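Local coordinates for nuclear movement protein (Encephalitozoon cuniculi, PDB 2O30) that is of unknown function but probably binds unfolded proteins through a CS domain of the HSP20-like, NudC-related kind, at residues I33-G37 against K38-V42. The protein carries 1 engineered substitution. Numbering follows the deposited sequence.
Sequences IRMVG and KKICV. Engineered in segment 33-37: M35 (natural residue Ile).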
loop_
_atom_site.group_PDB
_atom_site.type_symbol
_atom_site.label_atom_id
_atom_site.label_comp_id
_atom_site.label_asym_id
_atom_site.label_seq_id
_atom_site.Cartn_x
_atom_site.Cartn_y
_atom_site.Cartn_z
ATOM N N ILE A 33 -2.453 3.273 -3.884
ATOM C CA ILE A 33 -3.739 2.874 -3.276
ATOM C C ILE A 33 -3.617 1.428 -2.784
ATOM O O ILE A 33 -3.206 0.540 -3.539
ATOM C CB ILE A 33 -4.909 3.006 -4.284
ATOM C CG1 ILE A 33 -5.011 4.454 -4.767
ATOM C CG2 ILE A 33 -6.234 2.559 -3.641
ATOM C CD1 ILE A 33 -5.945 4.690 -5.966
ATOM N N ARG A 34 -3.941 1.213 -1.513
ATOM C CA ARG A 34 -3.955 -0.131 -0.917
ATOM C C ARG A 34 -5.207 -0.290 -0.053
ATOM O O ARG A 34 -5.494 0.574 0.764
ATOM C CB ARG A 34 -2.734 -0.335 -0.022
ATOM C CG ARG A 34 -2.684 -1.697 0.686
ATOM C CD ARG A 34 -1.412 -1.891 1.524
ATOM N NE ARG A 34 -1.345 -1.031 2.706
ATOM C CZ ARG A 34 -0.424 -0.092 2.921
ATOM N NH1 ARG A 34 0.541 0.128 2.045
ATOM N NH2 ARG A 34 -0.456 0.628 4.034
HETATM N N MSE A 35 -5.917 -1.405 -0.219
HETATM C CA MSE A 35 -6.947 -1.789 0.718
HETATM C C MSE A 35 -6.617 -3.198 1.202
HETATM O O MSE A 35 -6.315 -4.070 0.384
HETATM C CB MSE A 35 -8.328 -1.767 0.053
HETATM C CG MSE A 35 -8.863 -0.390 -0.307
HETATM SE SE MSE A 35 -10.655 -0.487 -0.672
HETATM C CE MSE A 35 -11.123 -1.071 0.929
ATOM N N VAL A 36 -6.662 -3.396 2.516
ATOM C CA VAL A 36 -6.549 -4.713 3.137
ATOM C C VAL A 36 -7.672 -4.805 4.165
ATOM O O VAL A 36 -7.715 -4.017 5.125
ATOM C CB VAL A 36 -5.186 -4.926 3.851
ATOM C CG1 VAL A 36 -5.100 -6.345 4.437
ATOM C CG2 VAL A 36 -4.043 -4.694 2.881
ATOM N N GLY A 37 -8.562 -5.765 3.962
ATOM C CA GLY A 37 -9.785 -5.832 4.761
ATOM C C GLY A 37 -10.559 -4.541 4.540
ATOM O O GLY A 37 -10.891 -4.197 3.396
ATOM N N LYS A 38 -10.821 -3.815 5.627
ATOM C CA LYS A 38 -11.525 -2.529 5.547
ATOM C C LYS A 38 -10.572 -1.347 5.579
ATOM O O LYS A 38 -10.999 -0.212 5.392
ATOM C CB LYS A 38 -12.566 -2.379 6.671
ATOM C CG LYS A 38 -13.711 -3.363 6.572
ATOM C CD LYS A 38 -14.947 -2.832 7.294
ATOM C CE LYS A 38 -14.702 -2.579 8.766
ATOM N NZ LYS A 38 -15.722 -1.645 9.344
ATOM N N LYS A 39 -9.289 -1.624 5.826
ATOM C CA LYS A 39 -8.250 -0.599 5.931
ATOM C C LYS A 39 -7.945 -0.051 4.549
ATOM O O LYS A 39 -7.741 -0.802 3.602
ATOM C CB LYS A 39 -6.972 -1.178 6.557
ATOM C CG LYS A 39 -7.143 -1.766 7.966
ATOM C CD LYS A 39 -7.321 -0.680 9.025
ATOM C CE LYS A 39 -7.591 -1.282 10.416
ATOM N NZ LYS A 39 -8.253 -0.279 11.316
ATOM N N ILE A 40 -7.928 1.267 4.433
ATOM C CA ILE A 40 -7.685 1.905 3.155
ATOM C C ILE A 40 -6.594 2.973 3.319
ATOM O O ILE A 40 -6.597 3.749 4.264
ATOM C CB ILE A 40 -8.990 2.514 2.593
ATOM C CG1 ILE A 40 -8.718 3.281 1.283
ATOM C CG2 ILE A 40 -9.673 3.371 3.664
ATOM C CD1 ILE A 40 -9.985 3.883 0.650
ATOM N N CYS A 41 -5.636 2.948 2.402
ATOM C CA CYS A 41 -4.562 3.929 2.345
ATOM C C CYS A 41 -4.482 4.447 0.916
ATOM O O CYS A 41 -4.309 3.665 -0.022
ATOM C CB CYS A 41 -3.235 3.269 2.706
ATOM S SG CYS A 41 -1.854 4.434 2.555
ATOM N N VAL A 42 -4.632 5.758 0.748
ATOM C CA VAL A 42 -4.492 6.389 -0.563
ATOM C C VAL A 42 -3.486 7.522 -0.404
ATOM O O VAL A 42 -3.656 8.391 0.438
ATOM C CB VAL A 42 -5.845 6.957 -1.081
ATOM C CG1 VAL A 42 -5.646 7.721 -2.403
ATOM C CG2 VAL A 42 -6.872 5.823 -1.250
#
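The carbonyl oxygen of C41 takes two donors from the neighbouring strand: R34 N, whose hydrogen bond to C41 O is 2.9 Å long, and the CA-H of I33, a weaker contact. R34 O answers in kind, accepting C41 N at 2.9 Å together with the CA-H of I40, while K39 O receives V36 N and the CA-H of M35. At the hairpin end K39 N reaches V36 O from well above the carbonyl plane, the bent bond that closes the type II' turn from V36 to K39. G37 (phi 60°) and K38 are its two central residues. One face carries apolar pairs lying side by side: I33 CG1 is 4.1 Å from V42 CG1, and CG of M35, an engineered residue present as selenomethionine, is 4.0 Å from I40 CG1. These four pack inward, I40 and V42 against strand 15-21 and I33 and M35 against strand 63-68, as in a CS-domain beta sandwich. On the opposite face the R34 chain runs extended from the backbone (chi1 178°), then bends at chi3 (69°), laying one face of the guanidinium over C41 CB, 4.1 Å from R34 NH2. R34 NH1 hydrogen-bonds W65 O of the second subunit, and the guanidinium makes cation-pi contacts with W64 and W65 of that subunit. C41 SG is linked covalently to a dithiothreitol whose O3 accepts R34 NH2. The link shows that the C41 thiol was accessible to the reagent, and the nearby R34 charge could stabilise a thiolate there.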